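Local coordinates for protein PLP-Dependent L-Arginine Hydroxylase MppP (PDB 5DJ3) that hydroxylates L-arginine with pyridoxal 5'-phosphate as cofactor, although by family it belongs to the class-I PLP-dependent aminotransferases, at residues K221-L226 with E264-A269; G28-A33 with A354-T359; S190-D195 with V215-G220. All coordinates share one frame; numbering follows the deposited sequence.

Contact 1: residues K221-L226 with E264-A269; sequences KLWPTL and EFSRDA. With 5DK ((E)-N~2~-({3-hydroxy-2-methyl-5-[(phosphonooxy)methyl]pyridin-4-yl}methylidene)-D-arginine), chain E.
W223 carries its CG anti to its own carbonyl carbon (chi1 -55°), and that turn lays the indole against helix segment 264-269; in T225 it is CG2 that stands anti to the carbonyl carbon, which brings this methyl over the ring of F265. Two CH-pi contacts follow, running in opposite senses. F265 CB sits over the indole, 3.8 Å from the centroid of the six-membered ring of W223, and its closest atom is W223 CE3 at 3.6 Å. T225 CG2 in turn stands over the middle of the phenyl, 3.8 Å from the centroid of the F265 ring. The two aromatic rings lie at 45° to each other, so they neither stack nor meet edge to face. S266 OG, on the next residue, meets the indole edge at W223 CH2, 3.4 Å away; one helical turn on from F265, A269 CB packs against W223 CZ2 at 3.8 Å. No hydrogen bond crosses the contact; S266 OG is bonded to I262 O and T225 OG1 to L228 O. L222 CD1 lies over the face of the indole opposite F265, toward its rim. At the head of the loop K221 reaches the other way, its NZ donating to O4P of the bound cofactor–arginine adduct at 2.6 Å, a position consistent with the Schiff-base lysine of the family. The indole is thus buried between its own loop, which links strands 212-218 and 231-235, and helix 256-292, with Q38 of helix 36-43 and L71 of helix 57-71 also packed on it.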
loop_
_atom_site.group_PDB
_atom_site.type_symbol
_atom_site.label_atom_id
_atom_site.label_comp_id
_atom_site.label_asym_id
_atom_site.label_seq_id
_atom_site.Cartn_x
_atom_site.Cartn_y
_atom_site.Cartn_z
ATOM N N LYS A 221 -5.825 13.161 2.864
ATOM C CA LYS A 221 -6.933 13.728 3.638
ATOM C C LYS A 221 -7.455 15.041 3.079
ATOM O O LYS A 221 -8.572 15.437 3.429
ATOM C CB LYS A 221 -6.541 13.977 5.098
ATOM C CG LYS A 221 -6.488 12.750 6.024
ATOM C CD LYS A 221 -5.875 11.552 5.384
ATOM C CE LYS A 221 -5.692 10.450 6.401
ATOM N NZ LYS A 221 -4.358 9.871 6.233
ATOM N N LEU A 222 -6.694 15.706 2.208
ATOM C CA LEU A 222 -7.017 17.081 1.828
ATOM C C LEU A 222 -8.207 17.154 0.890
ATOM O O LEU A 222 -9.156 17.911 1.132
ATOM C CB LEU A 222 -5.833 17.752 1.150
ATOM C CG LEU A 222 -4.885 18.584 1.988
ATOM C CD1 LEU A 222 -4.043 19.377 0.997
ATOM C CD2 LEU A 222 -5.618 19.497 2.988
ATOM N N TRP A 223 -8.139 16.424 -0.217
ATOM C CA TRP A 223 -8.984 16.640 -1.380
ATOM C C TRP A 223 -9.822 15.389 -1.651
ATOM O O TRP A 223 -9.394 14.273 -1.320
ATOM C CB TRP A 223 -8.117 16.940 -2.615
ATOM C CG TRP A 223 -7.153 18.071 -2.459
ATOM C CD1 TRP A 223 -7.464 19.347 -2.159
ATOM C CD2 TRP A 223 -5.726 18.023 -2.603
ATOM N NE1 TRP A 223 -6.325 20.115 -2.105
ATOM C CE2 TRP A 223 -5.242 19.328 -2.382
ATOM C CE3 TRP A 223 -4.809 17.009 -2.909
ATOM C CZ2 TRP A 223 -3.877 19.654 -2.453
ATOM C CZ3 TRP A 223 -3.442 17.336 -2.975
ATOM C CH2 TRP A 223 -2.996 18.639 -2.750
ATOM N N PRO A 224 -11.048 15.529 -2.308
ATOM C CA PRO A 224 -11.838 14.303 -2.583
ATOM C C PRO A 224 -11.349 13.569 -3.832
ATOM O O PRO A 224 -11.904 13.637 -4.915
ATOM C CB PRO A 224 -13.260 14.845 -2.728
ATOM C CG PRO A 224 -13.087 16.240 -3.191
ATOM C CD PRO A 224 -11.771 16.751 -2.688
ATOM N N THR A 225 -10.260 12.820 -3.657
ATOM C CA THR A 225 -9.574 12.118 -4.722
ATOM C C THR A 225 -9.799 10.607 -4.655
ATOM O O THR A 225 -8.982 9.839 -5.180
ATOM C CB THR A 225 -8.065 12.416 -4.654
ATOM O OG1 THR A 225 -7.586 12.091 -3.350
ATOM C CG2 THR A 225 -7.753 13.892 -4.941
ATOM N N LEU A 226 -10.862 10.161 -3.991
ATOM C CA LEU A 226 -11.244 8.748 -4.020
ATOM C C LEU A 226 -10.075 7.862 -3.585
ATOM O O LEU A 226 -9.803 6.818 -4.175
ATOM C CB LEU A 226 -11.742 8.355 -5.416
ATOM C CG LEU A 226 -12.826 9.279 -5.979
ATOM C CD1 LEU A 226 -13.039 9.056 -7.466
ATOM C CD2 LEU A 226 -14.149 9.094 -5.217
ATOM N N GLU A 264 -1.253 18.161 -9.839
ATOM C CA GLU A 264 -2.293 19.036 -10.387
ATOM C C GLU A 264 -3.217 19.538 -9.287
ATOM O O GLU A 264 -3.614 20.712 -9.284
ATOM C CB GLU A 264 -3.105 18.299 -11.463
ATOM C CG GLU A 264 -2.342 17.972 -12.737
ATOM C CD GLU A 264 -1.616 19.191 -13.302
ATOM O OE1 GLU A 264 -2.262 20.264 -13.384
ATOM O OE2 GLU A 264 -0.395 19.084 -13.627
ATOM N N PHE A 265 -3.572 18.668 -8.341
ATOM C CA PHE A 265 -4.405 19.123 -7.227
ATOM C C PHE A 265 -3.660 20.127 -6.343
ATOM O O PHE A 265 -4.274 21.063 -5.822
ATOM C CB PHE A 265 -4.887 17.928 -6.401
ATOM C CG PHE A 265 -6.208 17.405 -6.829
ATOM C CD1 PHE A 265 -6.327 16.642 -7.978
ATOM C CD2 PHE A 265 -7.346 17.679 -6.094
ATOM C CE1 PHE A 265 -7.575 16.179 -8.385
ATOM C CE2 PHE A 265 -8.584 17.213 -6.499
ATOM C CZ PHE A 265 -8.690 16.463 -7.645
ATOM N N SER A 266 -2.341 19.942 -6.155
ATOM C CA SER A 266 -1.547 20.913 -5.396
ATOM C C SER A 266 -1.466 22.248 -6.128
ATOM O O SER A 266 -1.483 23.312 -5.497
ATOM C CB SER A 266 -0.116 20.408 -5.133
ATOM O OG SER A 266 -0.034 19.225 -4.343
ATOM N N ARG A 267 -1.355 22.219 -7.451
ATOM C CA ARG A 267 -1.296 23.473 -8.188
ATOM C C ARG A 267 -2.639 24.205 -8.140
ATOM O O ARG A 267 -2.672 25.431 -7.971
ATOM C CB ARG A 267 -0.838 23.200 -9.622
ATOM C CG ARG A 267 0.655 22.859 -9.715
ATOM C CD ARG A 267 1.098 22.403 -11.106
ATOM N NE ARG A 267 2.528 22.071 -11.138
ATOM C CZ ARG A 267 3.165 21.563 -12.194
ATOM N NH1 ARG A 267 2.509 21.316 -13.335
ATOM N NH2 ARG A 267 4.467 21.301 -12.112
ATOM N N ASP A 268 -3.760 23.473 -8.283
ATOM C CA ASP A 268 -5.076 24.103 -8.164
ATOM C C ASP A 268 -5.269 24.668 -6.766
ATOM O O ASP A 268 -5.894 25.721 -6.593
ATOM C CB ASP A 268 -6.195 23.098 -8.486
ATOM C CG ASP A 268 -7.600 23.595 -8.074
ATOM O OD1 ASP A 268 -8.249 24.337 -8.840
ATOM O OD2 ASP A 268 -8.080 23.234 -6.982
ATOM N N ALA A 269 -4.748 23.960 -5.754
ATOM C CA ALA A 269 -4.823 24.432 -4.373
ATOM C C ALA A 269 -3.989 25.695 -4.175
ATOM O O ALA A 269 -4.444 26.653 -3.539
ATOM C CB ALA A 269 -4.359 23.324 -3.433
HETATM C C2 5DK E . -2.926 10.001 10.345
HETATM C C3 5DK E . -4.243 9.649 10.091
HETATM C C4 5DK E . -4.536 8.582 9.243
HETATM C C5 5DK E . -3.439 7.913 8.700
HETATM C C6 5DK E . -2.144 8.322 8.992
HETATM C CB 5DK E . -8.425 7.763 7.817
HETATM O O3 5DK E . -5.237 10.395 10.722
HETATM O O1P 5DK E . -4.526 7.019 3.971
HETATM O O2P 5DK E . -3.298 5.229 5.205
HETATM O O3P 5DK E . -5.686 5.532 5.599
HETATM O O4P 5DK E . -4.102 7.306 6.549
HETATM N N 5DK E . -6.887 8.845 9.338
HETATM P P 5DK E . -4.412 6.288 5.305
HETATM C C2A 5DK E . -2.686 11.170 11.311
HETATM C C4A 5DK E . -5.975 8.101 8.886
HETATM C C5A 5DK E . -3.673 6.734 7.750
HETATM N N1 5DK E . -1.915 9.339 9.793
HETATM C CA 5DK E . -8.155 8.119 9.284
HETATM C C 5DK E . -9.312 8.972 9.818
HETATM O O 5DK E . -9.129 10.006 10.480
HETATM C CG 5DK E . -9.032 6.347 7.646
HETATM C CD 5DK E . -8.618 5.755 6.279
HETATM N NE 5DK E . -9.590 6.165 5.255
HETATM C CZ 5DK E . -9.656 5.459 3.967
HETATM N NH1 5DK E . -8.506 4.691 3.467
HETATM N NH2 5DK E . -10.704 5.537 3.279
HETATM O OXT 5DK E . -10.518 8.673 9.635
#

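Contact 2: residues G28-A33 with A354-T359; sequences GHARQA and ALSRST. With 5DK ((E)-N~2~-({3-hydroxy-2-methyl-5-[(phosphonooxy)methyl]pyridin-4-yl}methylidene)-D-arginine), chain E.
Direct hydrogen bonds gather on S356 O: R31 N reaches it across the contact at 3.0 Å, and R357 NH1 comes from its own segment at 2.9 Å, on the other face of the carbonyl plane. A bend at chi2 (-67°) brings R357 NH1 back to H29 O as well, in a weak bond, while NE and NH2 bond to N24 O and D27 O, just before residues 28-33.

Packing of the two arginines is the second kind. R31 and R357 run side by side with guanidinium planes only 4° apart, and R31 CD lies 3.8 Å above the plane of R357, over its centre; A354 CB covers the other face. A lysine in place of R357, with one amine and no flat group, is likely to leave some of N24 O, D27 O and S356 O without a donor and R31 CD without the plane it rests on. Apolar contact is slight: A30 CB to S356 CB, 3.7 Å.

Waters make the third kind. Two of them join G28 O to S356, one through OG and one through N, and another links R31 O to S358 N.

Beyond the seam, G28 N donates to OXT of the bound arginine adduct at 2.8 Å. The two like charges come close, side by side and offset, presumably because backbone carbonyls take up the N-H groups of R357; R31 itself makes a long, weak ion pair with D27. The chemistry implies a polar, partly hydrated seam that holds the loop touching the ligand carboxylate.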
loop_
_atom_site.group_PDB
_atom_site.type_symbol
_atom_site.label_atom_id
_atom_site.label_comp_id
_atom_site.label_asym_id
_atom_site.label_seq_id
_atom_site.Cartn_x
_atom_site.Cartn_y
_atom_site.Cartn_z
ATOM N N GLY A 28 -12.392 9.965 7.960
ATOM C CA GLY A 28 -11.795 11.285 7.815
ATOM C C GLY A 28 -11.608 11.754 6.383
ATOM O O GLY A 28 -11.497 12.961 6.151
ATOM N N HIS A 29 -11.578 10.840 5.423
ATOM C CA HIS A 29 -11.258 11.218 4.061
ATOM C C HIS A 29 -12.362 12.083 3.478
ATOM O O HIS A 29 -13.473 12.157 4.002
ATOM C CB HIS A 29 -11.016 9.984 3.207
ATOM C CG HIS A 29 -9.671 9.382 3.434
ATOM N ND1 HIS A 29 -9.320 8.131 2.980
ATOM C CD2 HIS A 29 -8.583 9.868 4.075
ATOM C CE1 HIS A 29 -8.068 7.877 3.323
ATOM N NE2 HIS A 29 -7.600 8.914 3.993
ATOM N N ALA A 30 -12.030 12.761 2.389
ATOM C CA ALA A 30 -12.883 13.818 1.852
ATOM C C ALA A 30 -13.865 13.269 0.844
ATOM O O ALA A 30 -13.475 12.587 -0.114
ATOM C CB ALA A 30 -12.046 14.924 1.204
ATOM N N ARG A 31 -15.145 13.586 1.070
ATOM C CA ARG A 31 -16.240 13.189 0.204
ATOM C C ARG A 31 -17.120 14.355 -0.224
ATOM O O ARG A 31 -18.217 14.115 -0.737
ATOM C CB ARG A 31 -17.127 12.149 0.898
ATOM C CG ARG A 31 -16.385 10.893 1.342
ATOM C CD ARG A 31 -17.370 9.937 2.015
ATOM N NE ARG A 31 -16.707 8.767 2.588
ATOM C CZ ARG A 31 -17.357 7.668 2.965
ATOM N NH1 ARG A 31 -18.686 7.579 2.816
ATOM N NH2 ARG A 31 -16.677 6.652 3.491
ATOM N N GLN A 32 -16.690 15.600 -0.030
ATOM C CA GLN A 32 -17.448 16.714 -0.586
ATOM C C GLN A 32 -17.280 16.752 -2.095
ATOM O O GLN A 32 -16.399 16.092 -2.662
ATOM C CB GLN A 32 -16.994 18.044 -0.012
ATOM C CG GLN A 32 -15.559 18.404 -0.331
ATOM C CD GLN A 32 -14.599 17.829 0.686
ATOM O OE1 GLN A 32 -14.861 16.803 1.297
ATOM N NE2 GLN A 32 -13.489 18.488 0.871
ATOM N N ALA A 33 -18.122 17.556 -2.748
ATOM C CA ALA A 33 -18.057 17.656 -4.202
ATOM C C ALA A 33 -16.726 18.248 -4.644
ATOM O O ALA A 33 -16.097 19.033 -3.931
ATOM C CB ALA A 33 -19.209 18.527 -4.762
ATOM N N ALA A 354 -16.841 13.719 10.775
ATOM C CA ALA A 354 -16.109 14.124 9.580
ATOM C C ALA A 354 -16.746 15.361 8.949
ATOM O O ALA A 354 -17.943 15.364 8.621
ATOM C CB ALA A 354 -16.072 12.983 8.558
ATOM N N LEU A 355 -15.934 16.402 8.748
ATOM C CA LEU A 355 -16.375 17.648 8.124
ATOM C C LEU A 355 -16.122 17.707 6.619
ATOM O O LEU A 355 -16.715 18.557 5.936
ATOM C CB LEU A 355 -15.668 18.839 8.779
ATOM C CG LEU A 355 -15.820 18.987 10.285
ATOM C CD1 LEU A 355 -15.159 20.301 10.719
ATOM C CD2 LEU A 355 -17.268 18.926 10.728
ATOM N N SER A 356 -15.231 16.868 6.094
ATOM C CA SER A 356 -15.028 16.783 4.657
ATOM C C SER A 356 -16.208 16.063 4.008
ATOM O O SER A 356 -16.099 14.906 3.565
ATOM C CB SER A 356 -13.711 16.077 4.327
ATOM O OG SER A 356 -12.606 16.846 4.741
ATOM N N ARG A 357 -17.325 16.780 3.926
ATOM C CA ARG A 357 -18.612 16.253 3.497
ATOM C C ARG A 357 -19.390 17.387 2.861
ATOM O O ARG A 357 -19.230 18.551 3.244
ATOM C CB ARG A 357 -19.445 15.702 4.662
ATOM C CG ARG A 357 -18.826 14.520 5.352
ATOM C CD ARG A 357 -18.816 13.366 4.416
ATOM N NE ARG A 357 -18.481 12.132 5.094
ATOM C CZ ARG A 357 -17.254 11.747 5.410
ATOM N NH1 ARG A 357 -16.206 12.505 5.138
ATOM N NH2 ARG A 357 -17.080 10.585 5.999
ATOM N N SER A 358 -20.252 17.041 1.910
ATOM C CA SER A 358 -21.190 18.027 1.424
ATOM C C SER A 358 -22.026 18.518 2.593
ATOM O O SER A 358 -22.412 17.750 3.476
ATOM C CB SER A 358 -22.063 17.443 0.319
ATOM O OG SER A 358 -21.224 17.149 -0.773
ATOM N N THR A 359 -22.277 19.820 2.597
ATOM C CA THR A 359 -22.896 20.465 3.741
ATOM C C THR A 359 -24.289 19.905 4.035
ATOM O O THR A 359 -24.635 19.674 5.197
ATOM C CB THR A 359 -22.920 21.959 3.465
ATOM O OG1 THR A 359 -21.557 22.389 3.316
ATOM C CG2 THR A 359 -23.603 22.737 4.591
HETATM C C2 5DK E . -2.926 10.001 10.345
HETATM C C3 5DK E . -4.243 9.649 10.091
HETATM C C4 5DK E . -4.536 8.582 9.243
HETATM C C5 5DK E . -3.439 7.913 8.700
HETATM C C6 5DK E . -2.144 8.322 8.992
HETATM C CB 5DK E . -8.425 7.763 7.817
HETATM O O3 5DK E . -5.237 10.395 10.722
HETATM O O1P 5DK E . -4.526 7.019 3.971
HETATM O O2P 5DK E . -3.298 5.229 5.205
HETATM O O3P 5DK E . -5.686 5.532 5.599
HETATM O O4P 5DK E . -4.102 7.306 6.549
HETATM N N 5DK E . -6.887 8.845 9.338
HETATM P P 5DK E . -4.412 6.288 5.305
HETATM C C2A 5DK E . -2.686 11.170 11.311
HETATM C C4A 5DK E . -5.975 8.101 8.886
HETATM C C5A 5DK E . -3.673 6.734 7.750
HETATM N N1 5DK E . -1.915 9.339 9.793
HETATM C CA 5DK E . -8.155 8.119 9.284
HETATM C C 5DK E . -9.312 8.972 9.818
HETATM O O 5DK E . -9.129 10.006 10.480
HETATM C CG 5DK E . -9.032 6.347 7.646
HETATM C CD 5DK E . -8.618 5.755 6.279
HETATM N NE 5DK E . -9.590 6.165 5.255
HETATM C CZ 5DK E . -9.656 5.459 3.967
HETATM N NH1 5DK E . -8.506 4.691 3.467
HETATM N NH2 5DK E . -10.704 5.537 3.279
HETATM O OXT 5DK E . -10.518 8.673 9.635
HETATM O O HOH W 1 -10.524 15.085 5.147
HETATM O O HOH W 2 -13.426 14.933 7.172
HETATM O O HOH W 3 -20.392 14.361 1.119
#

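Contact 3: residues S190-D195 with V215-G220; sequences SFRGFD and VIEDTG. With 5DK ((E)-N~2~-({3-hydroxy-2-methyl-5-[(phosphonooxy)methyl]pyridin-4-yl}methylidene)-D-arginine), chain E.
R192 grips E217 side-on with two nitrogens, one for each carboxylate oxygen. R192 runs out with chi1 -175° and bends at chi3, which turns its NE and NH2 edge to E217 on strand 212-218. Its NE gives a nearly straight bond (170°) to E217 OE1 at 2.8 Å; E217 OE1 lies in the guanidinium plane and accepts on its syn lone pair. NH2 reaches E217 OE2 at 2.7 Å, less straight and tilted from the plane, because guanidinium and carboxylate are twisted 32° against each other. Each end of this buried salt bridge has further partners: T189 OG1 bonds to E217 OE1, Y203 OH to E217 OE2, and R192 NH1 to A198 O.

D218 has both carboxylate oxygens engaged. Its OD1 accepts from G220 N at 2.9 Å, closing an Asx turn at the strand end, while OD2 forms a salt bridge with K221. Beside it, S190 CB packs on D218 CB at 3.5 Å. A water lies 2.8 Å from both S190 O and D218 O, in reach of more acceptors than it has protons to give. Facing the ligand, F191 turns its ring edge to the cofactor hydroxyl, CE1 being 3.2 Å from O3.

Strands 184-188 and 212-218 are parallel neighbours, joined by a beta-alpha-beta crossover through helix 202-209. They belong to a large seven-stranded sheet, parallel except for strand 231-235, with the cofactor at its strand ends, as in fold-type I PLP enzymes.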
loop_
_atom_site.group_PDB
_atom_site.type_symbol
_atom_site.label_atom_id
_atom_site.label_comp_id
_atom_site.label_asym_id
_atom_site.label_seq_id
_atom_site.Cartn_x
_atom_site.Cartn_y
_atom_site.Cartn_z
ATOM N N SER A 190 -0.109 14.280 8.235
ATOM C CA SER A 190 -1.177 14.044 7.278
ATOM C C SER A 190 -2.200 15.177 7.252
ATOM O O SER A 190 -2.815 15.414 6.211
ATOM C CB SER A 190 -1.854 12.707 7.575
ATOM O OG SER A 190 -2.738 12.822 8.642
ATOM N N PHE A 191 -2.420 15.880 8.362
ATOM C CA PHE A 191 -3.460 16.901 8.391
ATOM C C PHE A 191 -2.897 18.292 8.144
ATOM O O PHE A 191 -3.622 19.293 8.248
ATOM C CB PHE A 191 -4.216 16.830 9.700
ATOM C CG PHE A 191 -5.253 15.763 9.714
ATOM C CD1 PHE A 191 -4.928 14.470 10.083
ATOM C CD2 PHE A 191 -6.543 16.030 9.306
ATOM C CE1 PHE A 191 -5.877 13.473 10.087
ATOM C CE2 PHE A 191 -7.496 15.033 9.284
ATOM C CZ PHE A 191 -7.172 13.767 9.680
ATOM N N ARG A 192 -1.637 18.355 7.730
ATOM C CA ARG A 192 -0.935 19.617 7.621
ATOM C C ARG A 192 -1.746 20.633 6.845
ATOM O O ARG A 192 -1.864 21.793 7.243
ATOM C CB ARG A 192 0.412 19.394 6.933
ATOM C CG ARG A 192 1.255 20.677 6.909
ATOM C CD ARG A 192 2.415 20.571 5.969
ATOM N NE ARG A 192 3.423 19.600 6.383
ATOM C CZ ARG A 192 4.292 19.793 7.361
ATOM N NH1 ARG A 192 4.266 20.909 8.089
ATOM N NH2 ARG A 192 5.220 18.881 7.610
ATOM N N GLY A 193 -2.301 20.211 5.715
ATOM C CA GLY A 193 -2.830 21.184 4.790
ATOM C C GLY A 193 -4.036 21.920 5.315
ATOM O O GLY A 193 -4.348 23.009 4.808
ATOM N N PHE A 194 -4.718 21.360 6.321
ATOM C CA PHE A 194 -5.942 21.986 6.809
ATOM C C PHE A 194 -5.698 23.229 7.660
ATOM O O PHE A 194 -6.611 24.059 7.768
ATOM C CB PHE A 194 -6.771 20.981 7.605
ATOM C CG PHE A 194 -7.461 19.995 6.737
ATOM C CD1 PHE A 194 -8.530 20.377 5.953
ATOM C CD2 PHE A 194 -7.007 18.700 6.653
ATOM C CE1 PHE A 194 -9.148 19.477 5.129
ATOM C CE2 PHE A 194 -7.629 17.807 5.848
ATOM C CZ PHE A 194 -8.694 18.203 5.072
ATOM N N ASP A 195 -4.501 23.392 8.240
ATOM C CA ASP A 195 -4.242 24.422 9.244
ATOM C C ASP A 195 -2.969 25.207 8.905
ATOM O O ASP A 195 -1.841 24.682 8.981
ATOM C CB ASP A 195 -4.131 23.785 10.627
ATOM C CG ASP A 195 -4.200 24.789 11.731
ATOM O OD1 ASP A 195 -3.759 25.957 11.541
ATOM O OD2 ASP A 195 -4.712 24.413 12.802
ATOM N N VAL A 215 9.704 12.243 8.839
ATOM C CA VAL A 215 8.394 12.853 8.680
ATOM C C VAL A 215 7.612 12.013 7.690
ATOM O O VAL A 215 8.147 11.644 6.633
ATOM C CB VAL A 215 8.495 14.304 8.171
ATOM C CG1 VAL A 215 7.110 14.922 8.117
ATOM C CG2 VAL A 215 9.432 15.127 9.035
ATOM N N ILE A 216 6.348 11.742 8.011
ATOM C CA ILE A 216 5.412 11.134 7.080
ATOM C C ILE A 216 4.382 12.195 6.702
ATOM O O ILE A 216 3.445 12.491 7.461
ATOM C CB ILE A 216 4.735 9.887 7.659
ATOM C CG1 ILE A 216 5.765 8.822 8.016
ATOM C CG2 ILE A 216 3.711 9.360 6.672
ATOM C CD1 ILE A 216 5.144 7.648 8.775
ATOM N N GLU A 217 4.523 12.733 5.497
ATOM C CA GLU A 217 3.492 13.576 4.912
ATOM C C GLU A 217 2.449 12.694 4.237
ATOM O O GLU A 217 2.705 11.536 3.912
ATOM C CB GLU A 217 4.078 14.548 3.869
ATOM C CG GLU A 217 5.291 15.346 4.300
ATOM C CD GLU A 217 4.973 16.641 5.056
ATOM O OE1 GLU A 217 3.771 17.055 5.192
ATOM O OE2 GLU A 217 5.948 17.225 5.572
ATOM N N ASP A 218 1.268 13.254 3.999
ATOM C CA ASP A 218 0.198 12.473 3.380
ATOM C C ASP A 218 -0.669 13.392 2.532
ATOM O O ASP A 218 -1.066 14.449 3.007
ATOM C CB ASP A 218 -0.646 11.794 4.466
ATOM C CG ASP A 218 -1.857 11.046 3.928
ATOM O OD1 ASP A 218 -1.848 10.488 2.798
ATOM O OD2 ASP A 218 -2.829 11.004 4.697
ATOM N N THR A 219 -0.965 12.986 1.302
ATOM C CA THR A 219 -1.865 13.752 0.456
ATOM C C THR A 219 -3.321 13.313 0.573
ATOM O O THR A 219 -4.204 14.011 0.067
ATOM C CB THR A 219 -1.462 13.649 -1.020
ATOM O OG1 THR A 219 -1.776 12.344 -1.523
ATOM C CG2 THR A 219 0.044 13.927 -1.220
ATOM N N GLY A 220 -3.612 12.212 1.236
ATOM C CA GLY A 220 -4.935 11.631 1.104
ATOM C C GLY A 220 -6.071 12.238 1.929
ATOM O O GLY A 220 -7.218 11.836 1.716
HETATM C C2 5DK E . -2.926 10.001 10.345
HETATM C C3 5DK E . -4.243 9.649 10.091
HETATM C C4 5DK E . -4.536 8.582 9.243
HETATM C C5 5DK E . -3.439 7.913 8.700
HETATM C C6 5DK E . -2.144 8.322 8.992
HETATM C CB 5DK E . -8.425 7.763 7.817
HETATM O O3 5DK E . -5.237 10.395 10.722
HETATM O O1P 5DK E . -4.526 7.019 3.971
HETATM O O2P 5DK E . -3.298 5.229 5.205
HETATM O O3P 5DK E . -5.686 5.532 5.599
HETATM O O4P 5DK E . -4.102 7.306 6.549
HETATM N N 5DK E . -6.887 8.845 9.338
HETATM P P 5DK E . -4.412 6.288 5.305
HETATM C C2A 5DK E . -2.686 11.170 11.311
HETATM C C4A 5DK E . -5.975 8.101 8.886
HETATM C C5A 5DK E . -3.673 6.734 7.750
HETATM N N1 5DK E . -1.915 9.339 9.793
HETATM C CA 5DK E . -8.155 8.119 9.284
HETATM C C 5DK E . -9.312 8.972 9.818
HETATM O O 5DK E . -9.129 10.006 10.480
HETATM C CG 5DK E . -9.032 6.347 7.646
HETATM C CD 5DK E . -8.618 5.755 6.279
HETATM N NE 5DK E . -9.590 6.165 5.255
HETATM C CZ 5DK E . -9.656 5.459 3.967
HETATM N NH1 5DK E . -8.506 4.691 3.467
HETATM N NH2 5DK E . -10.704 5.537 3.279
HETATM O OXT 5DK E . -10.518 8.673 9.635
HETATM O O HOH W 4 -3.724 14.470 3.721
#

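Overall arrangement
Contacts 1 and 3 are buried, whereas contact 2 is partly open, with R31 and A33 exposed at its margin. Contact 3 lies nearest the centre of the chain and ties the loop after strand 184-188 to strand 212-218 through a two-bond salt bridge; contact 1 follows directly along the chain and relies on aromatic and methyl packing against helix 256-292. Contact 2, whose segments bracket the others in sequence, depends on backbone carbonyls, paired arginines and water. All three touch: P224 packs on Q32 O, K221 on H29 and F191, L222 on F194, and H29 on G220 O. All reach the same adduct, contact 1 at the phosphate ester oxygen through K221, contact 2 at the carboxylate, contact 3 at the pyridine ring.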